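Local coordinates for protein beta-N-acetylglucosaminidase Nag2 (Vibrio harveyi, PDB 6EZR) that probably hydrolyses terminal non-reducing N-acetyl-D-hexosamine residues of N-acetyl-beta-D-hexosaminides, as a member of glycosyl hydrolase family 20, at residues Q183-F188 with D631-N636; E367-G372 with G435-P440; G486-Q491 with I502-S507. All coordinates share one frame; numbering follows the deposited sequence.

How the interactions relate
Interactions 2 and 3 lie on neighbouring strands of the catalytic barrel, their centres 12 Å apart, whereas interaction 1 lies on the opposite side of the chain's centre, 40 Å and 38 Å from their centres. Two bonds join 435-440 to 486-491: Trp-487 N to Gly-435 O at 2.9 Å along the sheet, and Glu-438 N to Glu-489 OE1 at 3.0 Å in the loops. Interaction 2 carries Glu-438, the predicted proton donor, and interaction 3 places Trp-505 about 6 Å, between side chains, from the sugar-binding Trp-546. Interaction 1, away from these sites, joins two segments that lie 443 residues apart in sequence, and both other contacts are nested within its span.

Interaction 1: residues Q183-F188 with D631-N636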
# COMPACT_ATOMS: atom_id res chain seq x y z
N GLN A 183 0.07 19.66 -20.64
CA GLN A 183 -0.22 18.96 -21.89
C GLN A 183 -1.16 17.77 -21.65
O GLN A 183 -2.22 17.69 -22.27
CB GLN A 183 1.09 18.48 -22.55
CG GLN A 183 0.94 18.06 -24.01
CD GLN A 183 0.62 19.22 -24.94
OE1 GLN A 183 1.12 20.33 -24.76
NE2 GLN A 183 -0.22 18.97 -25.94
N ARG A 184 -0.77 16.88 -20.74
CA ARG A 184 -1.54 15.67 -20.42
C ARG A 184 -2.98 15.93 -19.95
O ARG A 184 -3.92 15.27 -20.42
CB ARG A 184 -0.82 14.85 -19.34
CG ARG A 184 -1.36 13.43 -19.17
CD ARG A 184 -0.58 12.68 -18.10
NE ARG A 184 -0.73 13.27 -16.76
CZ ARG A 184 -1.80 13.15 -15.96
NH1 ARG A 184 -2.88 12.46 -16.34
NH2 ARG A 184 -1.80 13.72 -14.76
N ILE A 185 -3.14 16.87 -19.03
CA ILE A 185 -4.44 17.15 -18.40
C ILE A 185 -5.29 18.06 -19.29
O ILE A 185 -6.39 17.69 -19.70
CB ILE A 185 -4.26 17.78 -16.99
CG1 ILE A 185 -3.51 16.81 -16.07
CG2 ILE A 185 -5.61 18.14 -16.37
CD1 ILE A 185 -2.97 17.45 -14.81
N HIS A 186 -4.76 19.25 -19.58
CA HIS A 186 -5.51 20.34 -20.22
C HIS A 186 -5.32 20.50 -21.73
O HIS A 186 -6.07 21.25 -22.36
CB HIS A 186 -5.17 21.66 -19.54
CG HIS A 186 -5.57 21.71 -18.10
ND1 HIS A 186 -4.66 21.63 -17.07
CD2 HIS A 186 -6.79 21.85 -17.51
CE1 HIS A 186 -5.29 21.71 -15.92
NE2 HIS A 186 -6.58 21.84 -16.16
N GLN A 187 -4.32 19.82 -22.30
CA GLN A 187 -3.92 19.99 -23.72
C GLN A 187 -3.42 21.43 -24.00
O GLN A 187 -3.55 21.96 -25.11
CB GLN A 187 -5.04 19.56 -24.69
CG GLN A 187 -5.39 18.07 -24.64
CD GLN A 187 -6.27 17.68 -23.45
OE1 GLN A 187 -7.25 18.35 -23.14
NE2 GLN A 187 -5.91 16.57 -22.78
N PHE A 188 -2.80 22.02 -22.98
CA PHE A 188 -2.28 23.38 -23.01
C PHE A 188 -0.76 23.32 -23.17
O PHE A 188 -0.05 22.88 -22.26
CB PHE A 188 -2.65 24.11 -21.72
CG PHE A 188 -2.50 25.59 -21.80
CD1 PHE A 188 -3.48 26.35 -22.42
CD2 PHE A 188 -1.38 26.22 -21.27
CE1 PHE A 188 -3.36 27.73 -22.51
CE2 PHE A 188 -1.26 27.60 -21.35
CZ PHE A 188 -2.25 28.36 -21.97
N ASP A 631 -11.53 14.55 -12.08
CA ASP A 631 -12.41 14.07 -13.15
C ASP A 631 -11.78 14.20 -14.53
O ASP A 631 -11.87 13.27 -15.33
CB ASP A 631 -13.74 14.84 -13.16
CG ASP A 631 -14.58 14.57 -11.93
OD1 ASP A 631 -14.85 13.39 -11.64
OD2 ASP A 631 -14.98 15.55 -11.27
N LEU A 632 -11.15 15.34 -14.80
CA LEU A 632 -10.40 15.53 -16.06
C LEU A 632 -9.37 14.42 -16.29
O LEU A 632 -9.13 14.01 -17.43
CB LEU A 632 -9.73 16.91 -16.09
CG LEU A 632 -10.64 18.14 -16.20
CD1 LEU A 632 -9.87 19.41 -15.88
CD2 LEU A 632 -11.30 18.26 -17.57
N GLN A 633 -8.77 13.91 -15.20
CA GLN A 633 -7.82 12.80 -15.26
C GLN A 633 -8.45 11.40 -15.13
O GLN A 633 -7.74 10.40 -15.14
CB GLN A 633 -6.78 12.96 -14.15
CG GLN A 633 -6.07 14.31 -14.14
CD GLN A 633 -5.24 14.50 -12.89
OE1 GLN A 633 -4.10 14.06 -12.82
NE2 GLN A 633 -5.81 15.17 -11.89
N GLY A 634 -9.77 11.32 -15.00
CA GLY A 634 -10.48 10.04 -14.87
C GLY A 634 -10.12 9.22 -13.65
O GLY A 634 -10.03 7.99 -13.73
N VAL A 635 -9.90 9.89 -12.52
CA VAL A 635 -9.60 9.22 -11.25
C VAL A 635 -10.91 8.82 -10.58
O VAL A 635 -11.73 9.69 -10.27
CB VAL A 635 -8.79 10.12 -10.29
CG1 VAL A 635 -8.48 9.41 -8.97
CG2 VAL A 635 -7.50 10.59 -10.97
N ASN A 636 -11.09 7.52 -10.33
CA ASN A 636 -12.29 6.97 -9.68
C ASN A 636 -12.29 7.15 -8.16
O ASN A 636 -12.27 6.18 -7.40
CB ASN A 636 -12.44 5.48 -10.04
CG ASN A 636 -13.76 4.88 -9.58
OD1 ASN A 636 -14.82 5.51 -9.67
ND2 ASN A 636 -13.71 3.64 -9.07
O HOH W 1 -3.72 11.33 -13.54
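Ile-185 and Gln-633 make the closest backbone approach, with CA atoms 6.3 Å apart, where the final turns of helices 172-186 and 616-632 meet. Both chains then turn out of helical conformation with positive phi, at Gln-187 and at Gly-634; the latter completes a Schellman motif, in which Gly-634 N bonds back to Asp-631 O at 2.9 Å. Across this helix-end packing the one direct hydrogen bond runs from Arg-184 NH2 to Gln-633 OE1, 3.0 Å long and nearly straight at 162°. The amide oxygen sits at the guanidinium edge, 8° out of its plane. Arg-184 reaches it because its chain, extended through CG and CD, bends at chi3 (64°). Its NH2 also has a salt bridge to Glu-181, and Gln-633 NE2 bonds to Leu-629 O, so both partners are held from their own helices as well. Beside the polar pair, Ile-185 CG1 lies above the guanidinium plane of its neighbour Arg-184, offset toward the rim, and 4.1 Å from Gln-633 CG, while its CG2 faces Leu-632 CB at 4.3 Å. His-186 meets Leu-632 at about a right angle, NE2 lying 4.1 Å from CD1. The contact thus joins a helix of the family 20 domain 2 region to the last helix of the chain. A water joins the amide and the guanidinium, donating to Gln-633 OE1 at 2.8 Å and accepting a weak bond from Arg-184 NH1.

Interaction 2: residues E367-G372 with G435-P440; sequences EIDVPG and GADEVP
Val-370 and Gly-435 pair in parallel, CA atoms 5.7 Å apart, at the ends of TIM-barrel strands 363-370 and 431-435, where the chain passes into active-site loops. One backbone bond crosses here, Ala-436 N to Val-370 O at 3.1 Å, bent at the hydrogen (142°) though nearly along the C=O axis. Gly-435 has positive phi, and its bare CA lies 3.2 Å from Asp-369 OD1, evidence of tight packing. Glu-367 also reaches this glycine, through OE2; CG anti to the backbone N (chi1 -176°) and an extended chain carry its carboxylate inward, where His-298, His-300 and Trp-487 bond it. The carboxylate oxygens Asp-369 OD1 and Asp-437 OD2, 4.3 Å apart, are spanned by a water that donates to the former at 2.9 Å and weakly to the latter, and accepts from Asp-437 N. Asp-437 directly precedes the predicted proton donor, the position of the aspartate that in family 20 typically assists the acetamido group, so a like role is probable. Glu-438, that donor, turns its CB away from 367-372 and forms salt bridges with Lys-463 and Lys-495 and a hydrogen bond with Gln-466. A second water ties the loops by accepting from Gly-372 N at 2.9 Å and donating to Asp-437 O at 2.7 Å. After its cis peptide, the Pro-371 ring crosses Val-439 at about a right angle, CG lying 3.8 Å from Val-439 CG1.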
# COMPACT_ATOMS: atom_id res chain seq x y z
N GLU A 367 11.26 -2.62 -0.75
CA GLU A 367 11.15 -3.49 0.43
C GLU A 367 11.31 -4.97 0.07
O GLU A 367 10.61 -5.48 -0.80
CB GLU A 367 9.82 -3.28 1.15
CG GLU A 367 9.69 -4.10 2.43
CD GLU A 367 8.36 -3.95 3.14
OE1 GLU A 367 7.69 -2.91 3.00
OE2 GLU A 367 7.96 -4.90 3.83
N ILE A 368 12.23 -5.64 0.76
CA ILE A 368 12.42 -7.10 0.70
C ILE A 368 12.13 -7.69 2.09
O ILE A 368 12.97 -7.63 2.99
CB ILE A 368 13.86 -7.48 0.26
CG1 ILE A 368 14.26 -6.80 -1.07
CG2 ILE A 368 14.02 -9.00 0.16
CD1 ILE A 368 13.40 -7.14 -2.27
N ASP A 369 10.94 -8.27 2.25
CA ASP A 369 10.48 -8.86 3.53
C ASP A 369 11.27 -10.12 3.96
O ASP A 369 11.17 -11.14 3.29
CB ASP A 369 8.99 -9.28 3.41
CG ASP A 369 8.01 -8.26 3.97
OD1 ASP A 369 8.35 -7.49 4.89
OD2 ASP A 369 6.85 -8.28 3.51
N VAL A 370 12.01 -10.04 5.07
CA VAL A 370 12.64 -11.22 5.73
C VAL A 370 12.65 -11.02 7.26
O VAL A 370 12.56 -9.87 7.70
CB VAL A 370 14.10 -11.48 5.28
CG1 VAL A 370 14.14 -12.02 3.86
CG2 VAL A 370 14.98 -10.24 5.43
N PRO A 371 12.75 -12.08 8.07
CA PRO A 371 12.81 -13.50 7.65
C PRO A 371 11.45 -14.15 7.44
O PRO A 371 11.36 -15.16 6.77
CB PRO A 371 13.55 -14.18 8.80
CG PRO A 371 13.38 -13.30 9.98
CD PRO A 371 12.94 -11.94 9.52
N GLY A 372 10.40 -13.58 8.03
CA GLY A 372 9.04 -13.99 7.78
C GLY A 372 8.53 -13.31 6.53
O GLY A 372 9.30 -12.67 5.81
N GLY A 435 11.77 -5.41 6.09
CA GLY A 435 10.58 -6.00 6.64
C GLY A 435 10.80 -6.08 8.13
O GLY A 435 10.43 -5.18 8.87
N ALA A 436 11.45 -7.16 8.56
CA ALA A 436 11.74 -7.40 9.97
C ALA A 436 10.49 -7.40 10.86
O ALA A 436 10.51 -6.88 11.98
CB ALA A 436 12.78 -6.41 10.47
N ASP A 437 9.39 -7.97 10.37
CA ASP A 437 8.26 -8.29 11.23
C ASP A 437 8.68 -9.39 12.22
O ASP A 437 9.48 -10.26 11.88
CB ASP A 437 7.06 -8.75 10.39
CG ASP A 437 6.38 -7.59 9.65
OD1 ASP A 437 6.19 -6.51 10.25
OD2 ASP A 437 6.03 -7.78 8.46
N GLU A 438 8.16 -9.33 13.45
CA GLU A 438 8.43 -10.37 14.45
C GLU A 438 7.94 -11.73 13.92
O GLU A 438 6.84 -11.85 13.37
CB GLU A 438 7.78 -10.01 15.81
CG GLU A 438 8.02 -11.01 16.96
CD GLU A 438 9.44 -11.01 17.53
OE1 GLU A 438 10.07 -9.94 17.59
OE2 GLU A 438 9.93 -12.09 17.94
N VAL A 439 8.79 -12.74 14.06
CA VAL A 439 8.49 -14.08 13.55
C VAL A 439 7.46 -14.74 14.46
O VAL A 439 7.36 -14.34 15.62
CB VAL A 439 9.74 -15.00 13.39
CG1 VAL A 439 10.66 -14.46 12.31
CG2 VAL A 439 10.50 -15.18 14.70
N PRO A 440 6.70 -15.73 13.96
CA PRO A 440 5.74 -16.43 14.83
C PRO A 440 6.42 -17.12 16.01
O PRO A 440 7.53 -17.62 15.85
CB PRO A 440 5.12 -17.47 13.90
CG PRO A 440 5.48 -17.06 12.51
CD PRO A 440 6.78 -16.35 12.63
O HOH W 2 8.78 -8.58 7.56
O HOH W 3 9.68 -11.03 9.28

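Interaction 3: residues G486-Q491 with I502-S507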
# COMPACT_ATOMS: atom_id res chain seq x y z
N GLY A 486 13.13 -0.83 8.66
CA GLY A 486 12.34 -1.95 9.14
C GLY A 486 11.01 -1.54 9.74
O GLY A 486 10.81 -0.37 10.07
N TRP A 487 10.10 -2.50 9.86
CA TRP A 487 8.80 -2.27 10.48
C TRP A 487 8.89 -2.23 12.01
O TRP A 487 9.85 -2.72 12.60
CB TRP A 487 7.82 -3.36 10.07
CG TRP A 487 7.39 -3.31 8.63
CD1 TRP A 487 7.54 -4.29 7.70
CD2 TRP A 487 6.71 -2.23 7.98
NE1 TRP A 487 7.02 -3.88 6.50
CE2 TRP A 487 6.50 -2.62 6.64
CE3 TRP A 487 6.28 -0.96 8.39
CZ2 TRP A 487 5.86 -1.80 5.71
CZ3 TRP A 487 5.66 -0.14 7.46
CH2 TRP A 487 5.45 -0.56 6.14
N GLU A 488 7.89 -1.59 12.60
CA GLU A 488 7.59 -1.55 14.05
C GLU A 488 8.42 -2.45 14.99
O GLU A 488 9.17 -1.96 15.84
CB GLU A 488 6.08 -1.88 14.22
CG GLU A 488 5.52 -1.83 15.63
CD GLU A 488 5.49 -0.43 16.21
OE1 GLU A 488 5.13 0.52 15.49
OE2 GLU A 488 5.80 -0.28 17.42
N GLU A 489 8.28 -3.75 14.82
CA GLU A 489 8.81 -4.73 15.77
C GLU A 489 10.33 -4.95 15.70
O GLU A 489 10.89 -5.61 16.57
CB GLU A 489 8.08 -6.05 15.62
CG GLU A 489 6.58 -5.94 15.83
CD GLU A 489 5.84 -7.09 15.20
OE1 GLU A 489 6.03 -7.33 13.98
OE2 GLU A 489 5.08 -7.77 15.93
N ALA A 490 10.99 -4.40 14.68
CA ALA A 490 12.46 -4.42 14.61
C ALA A 490 13.16 -3.76 15.81
O ALA A 490 14.31 -4.09 16.09
CB ALA A 490 12.93 -3.78 13.31
N GLN A 491 12.49 -2.84 16.50
CA GLN A 491 13.05 -2.13 17.67
C GLN A 491 13.26 -2.98 18.92
O GLN A 491 14.08 -2.62 19.76
CB GLN A 491 12.17 -0.92 18.05
CG GLN A 491 10.84 -1.30 18.72
CD GLN A 491 9.98 -0.09 19.05
OE1 GLN A 491 10.15 0.53 20.10
NE2 GLN A 491 9.02 0.22 18.17
N ILE A 502 12.94 2.91 11.76
CA ILE A 502 11.76 2.15 12.19
C ILE A 502 10.51 2.80 11.61
O ILE A 502 10.30 4.00 11.77
CB ILE A 502 11.71 2.11 13.73
CG1 ILE A 502 13.02 1.54 14.29
CG2 ILE A 502 10.51 1.31 14.24
CD1 ILE A 502 13.41 0.17 13.75
N TYR A 503 9.68 1.99 10.95
CA TYR A 503 8.39 2.43 10.42
C TYR A 503 7.35 1.96 11.44
O TYR A 503 7.04 0.77 11.51
CB TYR A 503 8.15 1.84 9.02
CG TYR A 503 8.86 2.58 7.89
CD1 TYR A 503 10.23 2.86 7.96
CD2 TYR A 503 8.17 2.98 6.74
CE1 TYR A 503 10.89 3.53 6.93
CE2 TYR A 503 8.83 3.65 5.70
CZ TYR A 503 10.19 3.92 5.81
OH TYR A 503 10.87 4.58 4.80
N SER A 504 6.87 2.89 12.25
CA SER A 504 6.00 2.58 13.37
C SER A 504 4.52 2.65 13.01
O SER A 504 4.03 3.70 12.60
CB SER A 504 6.28 3.54 14.53
OG SER A 504 5.44 3.25 15.64
N TRP A 505 3.80 1.53 13.18
CA TRP A 505 2.35 1.50 12.92
C TRP A 505 1.45 1.29 14.14
O TRP A 505 0.23 1.37 14.01
CB TRP A 505 1.96 0.55 11.77
CG TRP A 505 2.64 -0.78 11.70
CD1 TRP A 505 3.41 -1.24 10.67
CD2 TRP A 505 2.58 -1.83 12.66
NE1 TRP A 505 3.85 -2.51 10.94
CE2 TRP A 505 3.36 -2.90 12.16
CE3 TRP A 505 1.96 -1.98 13.91
CZ2 TRP A 505 3.53 -4.09 12.85
CZ3 TRP A 505 2.13 -3.17 14.60
CH2 TRP A 505 2.92 -4.21 14.07
N LEU A 506 2.04 1.04 15.31
CA LEU A 506 1.25 0.73 16.50
C LEU A 506 0.51 1.96 17.03
O LEU A 506 -0.72 1.97 17.11
CB LEU A 506 2.13 0.12 17.58
CG LEU A 506 1.37 -0.45 18.80
CD1 LEU A 506 0.47 -1.63 18.46
CD2 LEU A 506 2.37 -0.84 19.87
N SER A 507 1.27 3.00 17.36
CA SER A 507 0.72 4.23 17.95
C SER A 507 1.76 5.34 17.95
O SER A 507 2.96 5.09 17.79
CB SER A 507 0.29 3.97 19.40
OG SER A 507 1.42 3.68 20.21
O HOH W 4 7.15 2.19 17.77
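Gly-486 and Trp-487 run parallel to Ile-502 and Tyr-503 on adjacent TIM-barrel strands 483-487 and 501-504, joined by backbone bonds from Tyr-503 N to Gly-486 O (2.8 Å) and from Glu-488 N to Tyr-503 O (2.7 Å). Polar bonds from one side chain and two backbone amides converge on Glu-488 OE1. Ser-504 OG donates to its syn lone pair at 2.8 Å, whereas Leu-506 N comes from above the carboxylate plane at 3.1 Å, 63° out of it; Trp-505 N adds a weak bond. A water holds OE2 to Ser-504 OG and Gln-491 NE2, which should restrict the group's rotation. Glu-488 CB makes a CH-pi contact 3.6 Å from the centroid of the Trp-505 six-membered ring, 14° off its normal. Trp-487, Tyr-503 and Trp-505 form an aromatic cluster: Trp-505 CD1 approaches Trp-487 CE3 obliquely at 3.7 Å, and Tyr-503 directs its edge toward the face of Trp-487, centroids 5.8 Å apart and planes at 88°. On the face carrying Ile-502, opposite Trp-487 and Tyr-503, Ala-490 CB of the following turn comes within 4.0 Å of Ile-502 CD1. The same turn brings Glu-489 beside the predicted proton donor Glu-438. Tyr-503 OH bonds to Tyr-265, Ile-502 and Gln-491 rest on Cys-514 of helix 508-517, and strand 521-523 continues the sheet beyond 501-504.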